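Local coordinates for deferrochelatase (Vibrio cholerae, PDB 5DE0), which binds heme b and, as a member of the dye-decolorizing (DyP-type) peroxidase family, probably acts as a peroxidase, at residues Leu23-Gln28 with Asp95-Ile100; Ile79-Leu84 with Gly286-Ala291; Gln49-Ala54 with Ala104-Leu109. One frame throughout, in Å; residues are numbered along the deposited sequence.

Contact 1. Residues Leu23-Gln28 with Asp95-Ile100; sequences LLKVRQ and DVDVLI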
loop_
_atom_site.group_PDB
_atom_site.type_symbol
_atom_site.label_atom_id
_atom_site.label_comp_id
_atom_site.label_asym_id
_atom_site.label_seq_id
_atom_site.Cartn_x
_atom_site.Cartn_y
_atom_site.Cartn_z
ATOM N N LEU B 23 -2.985 -3.506 14.098
ATOM C CA LEU B 23 -3.227 -4.352 15.259
ATOM C C LEU B 23 -1.891 -4.855 15.794
ATOM O O LEU B 23 -1.098 -5.429 15.049
ATOM C CB LEU B 23 -4.139 -5.528 14.900
ATOM C CG LEU B 23 -5.516 -5.198 14.316
ATOM C CD1 LEU B 23 -6.338 -6.467 14.129
ATOM C CD2 LEU B 23 -6.254 -4.212 15.199
ATOM N N LEU B 24 -1.637 -4.640 17.081
ATOM C CA LEU B 24 -0.363 -5.055 17.660
ATOM C C LEU B 24 -0.529 -5.718 19.025
ATOM O O LEU B 24 -1.540 -5.540 19.705
ATOM C CB LEU B 24 0.589 -3.856 17.764
ATOM C CG LEU B 24 0.183 -2.645 18.610
ATOM C CD1 LEU B 24 0.734 -2.752 20.023
ATOM C CD2 LEU B 24 0.641 -1.349 17.953
ATOM N N LYS B 25 0.479 -6.492 19.410
ATOM C CA LYS B 25 0.495 -7.172 20.696
ATOM C C LYS B 25 1.646 -6.629 21.535
ATOM O O LYS B 25 2.738 -6.397 21.017
ATOM C CB LYS B 25 0.633 -8.683 20.504
ATOM C CG LYS B 25 0.455 -9.506 21.768
ATOM C CD LYS B 25 -1.015 -9.688 22.115
ATOM C CE LYS B 25 -1.179 -10.495 23.395
ATOM N NZ LYS B 25 -2.606 -10.640 23.792
ATOM N N VAL B 26 1.401 -6.418 22.824
ATOM C CA VAL B 26 2.424 -5.881 23.713
ATOM C C VAL B 26 3.155 -7.005 24.440
ATOM O O VAL B 26 2.577 -7.696 25.280
ATOM C CB VAL B 26 1.820 -4.910 24.740
ATOM C CG1 VAL B 26 2.919 -4.262 25.565
ATOM C CG2 VAL B 26 0.984 -3.851 24.033
ATOM N N ARG B 27 4.432 -7.183 24.114
ATOM C CA ARG B 27 5.206 -8.302 24.643
ATOM C C ARG B 27 5.986 -7.956 25.913
ATOM O O ARG B 27 6.053 -8.757 26.845
ATOM C CB ARG B 27 6.167 -8.826 23.573
ATOM C CG ARG B 27 5.478 -9.576 22.447
ATOM C CD ARG B 27 4.546 -10.645 23.007
ATOM N NE ARG B 27 3.834 -11.362 21.954
ATOM C CZ ARG B 27 2.911 -12.293 22.177
ATOM N NH1 ARG B 27 2.582 -12.623 23.418
ATOM N NH2 ARG B 27 2.314 -12.893 21.155
ATOM N N GLN B 28 6.578 -6.768 25.948
ATOM C CA GLN B 28 7.356 -6.349 27.109
ATOM C C GLN B 28 7.366 -4.830 27.254
ATOM O O GLN B 28 6.837 -4.120 26.398
ATOM C CB GLN B 28 8.790 -6.872 27.010
ATOM C CG GLN B 28 9.547 -6.357 25.797
ATOM C CD GLN B 28 11.026 -6.689 25.838
ATOM O OE1 GLN B 28 11.452 -7.610 26.536
ATOM N NE2 GLN B 28 11.820 -5.932 25.090
ATOM N N ASP B 95 -5.663 -12.526 18.503
ATOM C CA ASP B 95 -4.993 -12.166 19.746
ATOM C C ASP B 95 -4.285 -10.826 19.565
ATOM O O ASP B 95 -3.210 -10.754 18.969
ATOM C CB ASP B 95 -4.001 -13.255 20.166
ATOM C CG ASP B 95 -3.324 -12.955 21.496
ATOM O OD1 ASP B 95 -3.863 -12.146 22.279
ATOM O OD2 ASP B 95 -2.249 -13.538 21.759
ATOM N N VAL B 96 -4.901 -9.765 20.079
ATOM C CA VAL B 96 -4.398 -8.411 19.879
ATOM C C VAL B 96 -4.698 -7.532 21.093
ATOM O O VAL B 96 -5.762 -7.645 21.702
ATOM C CB VAL B 96 -5.005 -7.782 18.600
ATOM C CG1 VAL B 96 -6.519 -7.928 18.603
ATOM C CG2 VAL B 96 -4.597 -6.321 18.450
ATOM N N ASP B 97 -3.748 -6.670 21.453
ATOM C CA ASP B 97 -3.904 -5.790 22.606
ATOM C C ASP B 97 -4.309 -4.367 22.226
ATOM O O ASP B 97 -5.083 -3.727 22.936
ATOM C CB ASP B 97 -2.604 -5.733 23.413
ATOM C CG ASP B 97 -2.241 -7.066 24.036
ATOM O OD1 ASP B 97 -3.160 -7.862 24.321
ATOM O OD2 ASP B 97 -1.035 -7.316 24.246
ATOM N N VAL B 98 -3.769 -3.867 21.118
ATOM C CA VAL B 98 -3.909 -2.453 20.775
ATOM C C VAL B 98 -4.278 -2.229 19.310
ATOM O O VAL B 98 -3.747 -2.887 18.414
ATOM C CB VAL B 98 -2.601 -1.675 21.083
ATOM C CG1 VAL B 98 -2.704 -0.224 20.631
ATOM C CG2 VAL B 98 -2.267 -1.751 22.566
ATOM N N LEU B 99 -5.195 -1.296 19.079
ATOM C CA LEU B 99 -5.516 -0.838 17.734
ATOM C C LEU B 99 -5.059 0.607 17.537
ATOM O O LEU B 99 -5.343 1.477 18.362
ATOM C CB LEU B 99 -7.022 -0.957 17.465
ATOM C CG LEU B 99 -7.584 -0.194 16.261
ATOM C CD1 LEU B 99 -6.960 -0.670 14.956
ATOM C CD2 LEU B 99 -9.104 -0.316 16.205
ATOM N N ILE B 100 -4.339 0.851 16.447
ATOM C CA ILE B 100 -3.976 2.205 16.051
ATOM C C ILE B 100 -4.666 2.549 14.736
ATOM O O ILE B 100 -4.344 1.979 13.694
ATOM C CB ILE B 100 -2.452 2.370 15.888
ATOM C CG1 ILE B 100 -1.734 2.068 17.205
ATOM C CG2 ILE B 100 -2.114 3.776 15.407
ATOM C CD1 ILE B 100 -0.230 2.217 17.132
#
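One carbonyl oxygen, that of Leu24, serves two successive amides of the facing segment: Asp97 N lies 3.0 Å from Leu24 O and Val98 N 3.1 Å from it, both near the carbonyl plane. This is a classic beta bulge, Asp97 and Val98 together facing Leu24. Asp97 holds its CG anti to its carbonyl carbon, and its OD2 takes the amide of Val26 on the anti lone pair, 3.0 Å from Val26 N and nearly straight at 166°. Asp97 OD1 meets Lys25 NZ at 2.9 Å in a salt bridge. The Lys25 chain, bent at chi2 (80°), completes a salt-bridge network with a very short 2.5 Å from NZ to Asp95 OD1; both oxygens are approached from above their carboxylate planes. Past the bulge the strand pairing is regular and the side chains apolar. Leu24 and Val98 lie side by side, on the face where helix 30-38 packs; on the other face Leu23 and Leu99 cross obliquely, CD2 of Leu23 3.6 Å from CD1 of Leu99, and both touch Phe289. Strands 18-26 and 98-104 are thus neighbours in the four-stranded antiparallel sheet of a ferredoxin-like domain of the dimeric alpha-beta barrel superfamily.

Contact 2. Residues Ile79-Leu84 with Gly286-Ala291; sequences IDFPEL and GAYFFA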
loop_
_atom_site.group_PDB
_atom_site.type_symbol
_atom_site.label_atom_id
_atom_site.label_comp_id
_atom_site.label_asym_id
_atom_site.label_seq_id
_atom_site.Cartn_x
_atom_site.Cartn_y
_atom_site.Cartn_z
ATOM N N ILE B 79 -15.760 -6.778 25.754
ATOM C CA ILE B 79 -15.494 -8.208 25.872
ATOM C C ILE B 79 -14.513 -8.666 24.800
ATOM O O ILE B 79 -14.195 -7.916 23.876
ATOM C CB ILE B 79 -16.783 -9.049 25.742
ATOM C CG1 ILE B 79 -17.360 -8.924 24.329
ATOM C CG2 ILE B 79 -17.812 -8.641 26.785
ATOM C CD1 ILE B 79 -18.561 -9.809 24.073
ATOM N N ASP B 80 -14.039 -9.903 24.921
ATOM C CA ASP B 80 -13.230 -10.509 23.872
ATOM C C ASP B 80 -14.096 -10.776 22.650
ATOM O O ASP B 80 -15.275 -11.097 22.779
ATOM C CB ASP B 80 -12.586 -11.812 24.356
ATOM C CG ASP B 80 -11.429 -11.576 25.305
ATOM O OD1 ASP B 80 -11.217 -10.415 25.712
ATOM O OD2 ASP B 80 -10.734 -12.555 25.651
ATOM N N PHE B 81 -13.509 -10.633 21.468
ATOM C CA PHE B 81 -14.212 -10.916 20.224
ATOM C C PHE B 81 -14.455 -12.417 20.099
ATOM O O PHE B 81 -13.511 -13.187 19.922
ATOM C CB PHE B 81 -13.405 -10.398 19.031
ATOM C CG PHE B 81 -14.141 -10.447 17.722
ATOM C CD1 PHE B 81 -14.100 -11.581 16.929
ATOM C CD2 PHE B 81 -14.853 -9.348 17.273
ATOM C CE1 PHE B 81 -14.767 -11.625 15.720
ATOM C CE2 PHE B 81 -15.523 -9.384 16.064
ATOM C CZ PHE B 81 -15.480 -10.525 15.287
ATOM N N PRO B 82 -15.724 -12.840 20.198
ATOM C CA PRO B 82 -16.028 -14.272 20.126
ATOM C C PRO B 82 -15.977 -14.797 18.695
ATOM O O PRO B 82 -16.327 -14.067 17.768
ATOM C CB PRO B 82 -17.449 -14.350 20.687
ATOM C CG PRO B 82 -18.058 -13.046 20.301
ATOM C CD PRO B 82 -16.943 -12.025 20.348
ATOM N N GLU B 83 -15.542 -16.041 18.517
ATOM C CA GLU B 83 -15.564 -16.665 17.199
ATOM C C GLU B 83 -16.987 -17.048 16.809
ATOM O O GLU B 83 -17.747 -17.556 17.635
ATOM C CB GLU B 83 -14.661 -17.897 17.160
ATOM C CG GLU B 83 -13.179 -17.580 17.113
ATOM C CD GLU B 83 -12.361 -18.724 16.550
ATOM O OE1 GLU B 83 -12.966 -19.701 16.062
ATOM O OE2 GLU B 83 -11.115 -18.645 16.592
ATOM N N LEU B 84 -17.342 -16.800 15.553
ATOM C CA LEU B 84 -18.680 -17.106 15.061
ATOM C C LEU B 84 -18.624 -17.920 13.771
ATOM O O LEU B 84 -17.724 -17.741 12.950
ATOM C CB LEU B 84 -19.475 -15.817 14.829
ATOM C CG LEU B 84 -19.614 -14.841 16.002
ATOM C CD1 LEU B 84 -20.375 -13.596 15.573
ATOM C CD2 LEU B 84 -20.298 -15.505 17.188
ATOM N N GLY B 286 -10.337 -10.505 13.511
ATOM C CA GLY B 286 -11.523 -10.086 14.237
ATOM C C GLY B 286 -11.179 -9.689 15.658
ATOM O O GLY B 286 -10.537 -10.451 16.380
ATOM N N ALA B 287 -11.609 -8.498 16.067
ATOM C CA ALA B 287 -11.272 -7.996 17.393
ATOM C C ALA B 287 -12.206 -6.889 17.870
ATOM O O ALA B 287 -12.699 -6.088 17.075
ATOM C CB ALA B 287 -9.839 -7.501 17.410
ATOM N N TYR B 288 -12.442 -6.857 19.178
ATOM C CA TYR B 288 -13.183 -5.774 19.814
ATOM C C TYR B 288 -12.225 -4.866 20.574
ATOM O O TYR B 288 -11.239 -5.329 21.148
ATOM C CB TYR B 288 -14.247 -6.322 20.770
ATOM C CG TYR B 288 -15.511 -6.823 20.103
ATOM C CD1 TYR B 288 -16.029 -6.190 18.981
ATOM C CD2 TYR B 288 -16.189 -7.926 20.603
ATOM C CE1 TYR B 288 -17.189 -6.644 18.376
ATOM C CE2 TYR B 288 -17.346 -8.389 20.003
ATOM C CZ TYR B 288 -17.841 -7.745 18.892
ATOM O OH TYR B 288 -18.993 -8.206 18.294
ATOM N N PHE B 289 -12.520 -3.572 20.576
ATOM C CA PHE B 289 -11.732 -2.604 21.322
ATOM C C PHE B 289 -12.629 -1.565 21.979
ATOM O O PHE B 289 -13.833 -1.519 21.732
ATOM C CB PHE B 289 -10.733 -1.887 20.410
ATOM C CG PHE B 289 -9.772 -2.801 19.707
ATOM C CD1 PHE B 289 -10.061 -3.286 18.443
ATOM C CD2 PHE B 289 -8.570 -3.157 20.298
ATOM C CE1 PHE B 289 -9.173 -4.121 17.787
ATOM C CE2 PHE B 289 -7.681 -3.991 19.648
ATOM C CZ PHE B 289 -7.984 -4.473 18.392
ATOM N N PHE B 290 -12.031 -0.732 22.821
ATOM C CA PHE B 290 -12.681 0.490 23.260
ATOM C C PHE B 290 -11.718 1.658 23.104
ATOM O O PHE B 290 -10.634 1.668 23.690
ATOM C CB PHE B 290 -13.159 0.385 24.706
ATOM C CG PHE B 290 -13.924 1.588 25.174
ATOM C CD1 PHE B 290 -13.286 2.627 25.835
ATOM C CD2 PHE B 290 -15.286 1.677 24.956
ATOM C CE1 PHE B 290 -13.996 3.732 26.268
ATOM C CE2 PHE B 290 -16.002 2.776 25.385
ATOM C CZ PHE B 290 -15.357 3.805 26.043
ATOM N N ALA B 291 -12.114 2.636 22.300
ATOM C CA ALA B 291 -11.321 3.841 22.129
ATOM C C ALA B 291 -11.793 4.891 23.119
ATOM O O ALA B 291 -12.869 5.464 22.957
ATOM C CB ALA B 291 -11.419 4.355 20.705
HETATM O O HOH W 1 -11.461 -7.131 23.125
HETATM O O HOH W 2 -11.257 -8.630 20.998
#
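Phe81 packs tightly at its ring, while its backbone meets the strand through water. With CG anti to the backbone N (chi1 -171°), the ring is laid over the main chain of strand 281-291: Gly286 C and Ala287 N sit above one face, toward the rim, and Gly286 CA makes a CH-pi contact 4.0 Å from the ring centroid, 15° off the normal. The CD2 edge then points onto the centre of the Tyr288 ring, a tilted edge-to-face pair with centroids 4.8 Å apart and planes at 59°. Pro82 CD adds to this packing, 3.7 Å from Tyr288 CE2. In this way the loop ahead of strand 84-86, in the N-terminal half, is laid against the last strand of the C-terminal sheet of the DyP fold, itself bonded to Phe62 at Phe290, with Leu263 of helix 257-266 touching both aromatic side chains. The fit is looser at Ile79, whose CG1 runs alongside the tyrosine, 4.0 Å from Tyr288 CD2. On the backbone side of Tyr288 two waters join the two main chains, which make no direct hydrogen bond to each other: one donates to Ile79 O and to Tyr288 O, while the other accepts from Phe81 N and from Tyr288 N.

Contact 3. Residues Gln49-Ala54 with Ala104-Leu109; sequences QNQPGA and ATRHDL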
loop_
_atom_site.group_PDB
_atom_site.type_symbol
_atom_site.label_atom_id
_atom_site.label_comp_id
_atom_site.label_asym_id
_atom_site.label_seq_id
_atom_site.Cartn_x
_atom_site.Cartn_y
_atom_site.Cartn_z
ATOM N N GLN B 49 0.596 20.522 11.725
ATOM C CA GLN B 49 1.152 21.870 11.698
ATOM C C GLN B 49 2.243 22.001 10.640
ATOM O O GLN B 49 2.444 23.073 10.074
ATOM C CB GLN B 49 1.708 22.256 13.069
ATOM C CG GLN B 49 0.646 22.514 14.119
ATOM C CD GLN B 49 1.194 23.228 15.336
ATOM O OE1 GLN B 49 2.375 23.569 15.391
ATOM N NE2 GLN B 49 0.336 23.461 16.322
ATOM N N ASN B 50 2.951 20.910 10.378
ATOM C CA ASN B 50 3.988 20.920 9.354
ATOM C C ASN B 50 3.421 20.673 7.962
ATOM O O ASN B 50 4.045 21.007 6.958
ATOM C CB ASN B 50 5.059 19.876 9.669
ATOM C CG ASN B 50 5.889 20.241 10.881
ATOM O OD1 ASN B 50 5.490 21.076 11.691
ATOM N ND2 ASN B 50 7.051 19.614 11.013
ATOM N N GLN B 51 2.230 20.085 7.910
ATOM C CA GLN B 51 1.626 19.691 6.641
ATOM C C GLN B 51 0.163 20.117 6.532
ATOM O O GLN B 51 -0.736 19.348 6.871
ATOM C CB GLN B 51 1.732 18.174 6.452
ATOM C CG GLN B 51 3.144 17.627 6.548
ATOM C CD GLN B 51 4.042 18.142 5.443
ATOM O OE1 GLN B 51 3.576 18.473 4.351
ATOM N NE2 GLN B 51 5.339 18.217 5.720
ATOM N N PRO B 52 -0.078 21.351 6.064
ATOM C CA PRO B 52 -1.445 21.825 5.818
ATOM C C PRO B 52 -2.184 20.957 4.801
ATOM O O PRO B 52 -1.598 20.544 3.798
ATOM C CB PRO B 52 -1.236 23.242 5.277
ATOM C CG PRO B 52 0.100 23.659 5.816
ATOM C CD PRO B 52 0.925 22.407 5.840
ATOM N N GLY B 53 -3.456 20.677 5.064
ATOM C CA GLY B 53 -4.266 19.884 4.158
ATOM C C GLY B 53 -4.202 18.391 4.427
ATOM O O GLY B 53 -5.006 17.624 3.896
ATOM N N ALA B 54 -3.245 17.980 5.254
ATOM C CA ALA B 54 -3.057 16.567 5.565
ATOM C C ALA B 54 -4.271 15.987 6.280
ATOM O O ALA B 54 -4.690 14.865 5.992
ATOM C CB ALA B 54 -1.815 16.376 6.408
ATOM N N ALA B 104 -6.099 10.048 6.662
ATOM C CA ALA B 104 -5.648 11.362 6.211
ATOM C C ALA B 104 -5.865 11.546 4.713
ATOM O O ALA B 104 -6.311 10.630 4.023
ATOM C CB ALA B 104 -4.179 11.562 6.559
ATOM N N THR B 105 -5.540 12.735 4.213
ATOM C CA THR B 105 -5.710 13.041 2.796
ATOM C C THR B 105 -4.495 12.603 1.986
ATOM O O THR B 105 -4.469 12.752 0.763
ATOM C CB THR B 105 -5.958 14.548 2.563
ATOM O OG1 THR B 105 -4.834 15.301 3.032
ATOM C CG2 THR B 105 -7.209 15.003 3.297
ATOM N N ARG B 106 -3.491 12.063 2.670
ATOM C CA ARG B 106 -2.307 11.538 1.996
ATOM C C ARG B 106 -1.819 10.259 2.670
ATOM O O ARG B 106 -1.994 10.066 3.875
ATOM C CB ARG B 106 -1.192 12.591 1.954
ATOM C CG ARG B 106 -1.062 13.420 3.218
ATOM C CD ARG B 106 -0.147 14.622 3.010
ATOM N NE ARG B 106 1.258 14.243 2.880
ATOM C CZ ARG B 106 2.272 15.097 2.984
ATOM N NH1 ARG B 106 2.038 16.380 3.225
ATOM N NH2 ARG B 106 3.521 14.672 2.854
ATOM N N HIS B 107 -1.205 9.387 1.877
ATOM C CA HIS B 107 -0.821 8.056 2.331
ATOM C C HIS B 107 0.493 8.041 3.108
ATOM O O HIS B 107 0.622 7.323 4.100
ATOM C CB HIS B 107 -0.727 7.111 1.128
ATOM C CG HIS B 107 -0.137 5.772 1.448
ATOM N ND1 HIS B 107 -0.902 4.702 1.860
ATOM C CD2 HIS B 107 1.142 5.329 1.413
ATOM C CE1 HIS B 107 -0.118 3.658 2.067
ATOM N NE2 HIS B 107 1.126 4.013 1.803
ATOM N N ASP B 108 1.462 8.833 2.657
ATOM C CA ASP B 108 2.820 8.776 3.198
ATOM C C ASP B 108 2.894 9.091 4.695
ATOM O O ASP B 108 3.649 8.451 5.428
ATOM C CB ASP B 108 3.740 9.725 2.419
ATOM C CG ASP B 108 3.313 11.178 2.523
ATOM O OD1 ASP B 108 2.093 11.445 2.597
ATOM O OD2 ASP B 108 4.204 12.052 2.533
ATOM N N LEU B 109 2.106 10.062 5.149
ATOM C CA LEU B 109 2.135 10.465 6.553
ATOM C C LEU B 109 1.609 9.370 7.484
ATOM O O LEU B 109 1.897 9.375 8.681
ATOM C CB LEU B 109 1.332 11.750 6.756
ATOM C CG LEU B 109 1.935 13.016 6.143
ATOM C CD1 LEU B 109 1.036 14.206 6.409
ATOM C CD2 LEU B 109 3.334 13.265 6.690
HETATM O O HOH W 3 5.390 16.868 2.453
HETATM O O HOH W 4 -0.958 18.079 3.356
#
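Arg106, Thr105 and Leu109 meet a type II beta turn, Gln51 to Ala54, that follows helix 40-50; their own segment joins strand 98-104 to helix 108-117 in the N-terminal ferredoxin-like domain. The backbone bond is nearly straight: Thr105 N lies 2.9 Å from Ala54 O, with an angle of 173° at the hydrogen. Beside it Thr105 OG1, placed between its backbone N and carbonyl carbon, donates to a lone pair of Gly53 O over a very short 2.5 Å, so consecutive carbonyls are held by one residue. Gly53 adopts a positive phi of 89°, a conformation easily adopted by glycine. Ala54 CB rests on Leu109 CD1 at 3.6 Å, and Leu109 CD1 also lies 3.5 Å above the guanidinium plane of Arg106, toward its rim. That guanidinium reaches Gln51 edge-on, Arg106 NH1 2.8 Å from Gln51 OE1, but from above the amide's carbonyl plane; amide and guanidinium planes stand 81° apart. Gln51 folds back at chi2 to bring OE1 there. One water donates to Gln51 OE1 and accepts from Arg106 NH2; another donates to Pro52 O and is weakly bound by NH1. In the second shell Asp108 fixes the rotation of Arg106 through a bidentate, side-on salt bridge, its charge probably offsetting that of the arginine. Asp108 is positioned in turn by the second subunit, where the backbone N of Leu137 bonds to its OD2, and Leu137 of that subunit also packs on Arg106 and Leu109. Within the salt bridge both bonds are nearly coplanar with the guanidinium and use syn lone pairs: Arg106 NE to Asp108 OD1 at 2.9 Å, and Arg106 NH2 to Asp108 OD2 at 2.7 Å.

Contacts 1 and 2 are neighbours, centres 13 Å apart, and meet where the two halves of the chain pack: Val96 and Leu23 of the first touch Ala287 and Phe289 of the second. Contact 1 is the most buried, with sheet hydrogen bonds and apolar packing finished by a charged network at its end. Contact 2, only partly buried, relies on aromatic packing and bridging water. Contact 3 lies on the other side of the chain's centre from contact 2, about 16 Å away between nearest atoms; it shares strand 98-104 with contact 1, at that strand's far end, and relies on turn carbonyls and a buttressed arginine beside the second subunit, which touches neither other contact.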